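Local coordinates for hypothetical protein PH1109 (Pyrococcus horikoshii, PDB 2D59) that is of unknown function but belongs to the CoA-binding-domain family, with a Rossmann-like fold of parallel beta sheet flanked by helices, at residues T90-E95 against E115-A120. Numbering follows the deposited sequence.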
loop_
_atom_site.group_PDB
_atom_site.type_symbol
_atom_site.label_atom_id
_atom_site.label_comp_id
_atom_site.label_asym_id
_atom_site.label_seq_id
_atom_site.Cartn_x
_atom_site.Cartn_y
_atom_site.Cartn_z
ATOM N N THR A 90 4.956 -8.913 6.454
ATOM C CA THR A 90 3.650 -8.307 6.236
ATOM C C THR A 90 2.662 -8.543 7.372
ATOM O O THR A 90 1.769 -7.727 7.597
ATOM C CB THR A 90 3.014 -8.802 4.923
ATOM O OG1 THR A 90 2.763 -10.210 5.005
ATOM C CG2 THR A 90 3.945 -8.517 3.750
ATOM N N MET A 91 2.813 -9.653 8.089
ATOM C CA MET A 91 1.905 -9.955 9.189
ATOM C C MET A 91 1.874 -8.820 10.209
ATOM O O MET A 91 0.806 -8.351 10.595
ATOM C CB MET A 91 2.317 -11.256 9.882
ATOM C CG MET A 91 1.436 -11.628 11.067
ATOM S SD MET A 91 -0.313 -11.785 10.638
ATOM C CE MET A 91 -0.409 -13.536 10.252
ATOM N N GLU A 92 3.049 -8.376 10.637
ATOM C CA GLU A 92 3.134 -7.298 11.613
ATOM C C GLU A 92 2.395 -6.053 11.124
ATOM O O GLU A 92 1.646 -5.434 11.876
ATOM C CB GLU A 92 4.603 -6.961 11.901
ATOM C CG GLU A 92 5.353 -6.365 10.725
ATOM C CD GLU A 92 6.844 -6.252 10.972
ATOM O OE1 GLU A 92 7.239 -5.630 11.983
ATOM O OE2 GLU A 92 7.621 -6.784 10.152
ATOM N N TYR A 93 2.593 -5.699 9.858
ATOM C CA TYR A 93 1.943 -4.524 9.296
ATOM C C TYR A 93 0.452 -4.713 9.047
ATOM O O TYR A 93 -0.308 -3.745 9.052
ATOM C CB TYR A 93 2.657 -4.097 8.011
ATOM C CG TYR A 93 4.036 -3.546 8.285
ATOM C CD1 TYR A 93 5.178 -4.254 7.920
ATOM C CD2 TYR A 93 4.197 -2.336 8.958
ATOM C CE1 TYR A 93 6.451 -3.769 8.221
ATOM C CE2 TYR A 93 5.459 -1.845 9.264
ATOM C CZ TYR A 93 6.581 -2.565 8.894
ATOM O OH TYR A 93 7.833 -2.086 9.203
ATOM N N VAL A 94 0.029 -5.954 8.824
ATOM C CA VAL A 94 -1.387 -6.226 8.615
ATOM C C VAL A 94 -2.099 -6.011 9.946
ATOM O O VAL A 94 -3.177 -5.425 9.997
ATOM C CB VAL A 94 -1.628 -7.675 8.140
ATOM C CG1 VAL A 94 -3.115 -8.004 8.194
ATOM C CG2 VAL A 94 -1.115 -7.842 6.722
ATOM N N GLU A 95 -1.484 -6.494 11.021
ATOM C CA GLU A 95 -2.044 -6.342 12.355
ATOM C C GLU A 95 -2.177 -4.854 12.665
ATOM O O GLU A 95 -3.148 -4.423 13.287
ATOM C CB GLU A 95 -1.140 -7.030 13.382
ATOM C CG GLU A 95 -1.092 -8.544 13.217
ATOM C CD GLU A 95 -0.105 -9.216 14.153
ATOM O OE1 GLU A 95 -0.066 -10.465 14.173
ATOM O OE2 GLU A 95 0.632 -8.503 14.865
ATOM N N GLU A 115 -1.070 -16.141 5.296
ATOM C CA GLU A 115 -1.478 -16.023 6.692
ATOM C C GLU A 115 -1.843 -14.580 7.035
ATOM O O GLU A 115 -2.866 -14.322 7.668
ATOM C CB GLU A 115 -0.354 -16.521 7.606
ATOM C CG GLU A 115 -0.090 -18.015 7.488
ATOM C CD GLU A 115 -1.177 -18.852 8.136
ATOM O OE1 GLU A 115 -1.231 -18.901 9.382
ATOM O OE2 GLU A 115 -1.984 -19.457 7.402
ATOM N N ALA A 116 -1.004 -13.641 6.609
ATOM C CA ALA A 116 -1.247 -12.224 6.863
ATOM C C ALA A 116 -2.507 -11.767 6.131
ATOM O O ALA A 116 -3.307 -10.998 6.665
ATOM C CB ALA A 116 -0.049 -11.402 6.410
ATOM N N SER A 117 -2.679 -12.246 4.903
ATOM C CA SER A 117 -3.843 -11.891 4.101
ATOM C C SER A 117 -5.117 -12.436 4.732
ATOM O O SER A 117 -6.148 -11.765 4.751
ATOM C CB SER A 117 -3.698 -12.453 2.685
ATOM O OG SER A 117 -4.842 -12.169 1.903
ATOM N N LYS A 118 -5.040 -13.657 5.252
ATOM C CA LYS A 118 -6.195 -14.289 5.877
ATOM C C LYS A 118 -6.679 -13.477 7.074
ATOM O O LYS A 118 -7.874 -13.234 7.224
ATOM C CB LYS A 118 -5.846 -15.709 6.325
ATOM C CG LYS A 118 -7.003 -16.461 6.959
ATOM C CD LYS A 118 -6.598 -17.881 7.318
ATOM C CE LYS A 118 -7.751 -18.643 7.951
ATOM N NZ LYS A 118 -7.383 -20.053 8.264
ATOM N N LYS A 119 -5.746 -13.053 7.919
ATOM C CA LYS A 119 -6.103 -12.265 9.091
ATOM C C LYS A 119 -6.762 -10.963 8.648
ATOM O O LYS A 119 -7.774 -10.544 9.210
ATOM C CB LYS A 119 -4.860 -11.970 9.933
ATOM C CG LYS A 119 -5.144 -11.204 11.219
ATOM C CD LYS A 119 -3.907 -11.107 12.097
ATOM C CE LYS A 119 -3.463 -12.478 12.580
ATOM N NZ LYS A 119 -2.249 -12.397 13.440
ATOM N N ALA A 120 -6.189 -10.333 7.628
ATOM C CA ALA A 120 -6.735 -9.086 7.113
ATOM C C ALA A 120 -8.157 -9.303 6.607
ATOM O O ALA A 120 -9.052 -8.504 6.876
ATOM C CB ALA A 120 -5.856 -8.558 5.987
#
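Glu-115 meets segment 90-95 with its backbone and the root of its side chain: long, flexible Met-91 brings CE within 3.7 Å of Glu-115 O, while the exposed carboxylate leads away. Ala-116 points toward the other helix and, having nothing beyond CB, lets Met-91 CB (4.2 Å) and Val-94 CG2 (3.7 Å) pack on that methyl; Thr-90 OG1, hydrogen-bonded to Pro-87 O, makes van der Waals contact with it. Such small bulk is consistent with segment axes 8.8 Å apart. They run nearly parallel, at 11°, as expected of successive helices in the right-handed beta-alpha-beta crossovers of a Rossmann-like fold; here strand 104-107 links the two. Ser-117, its CA-to-CB bond pointing away, is small enough to touch Phe-107 of that strand while OG hydrogen-bonds Tyr-112 OH. Lys-119 suits the more open edge: its long chain passes Met-91, with NZ 3.5 Å from SD, and ends in a salt bridge, NZ to Glu-95 OE1 at 3.0 Å. Ala-120, again small, takes branched Val-94's CG1 against its CB at 3.6 Å and touches Val-105.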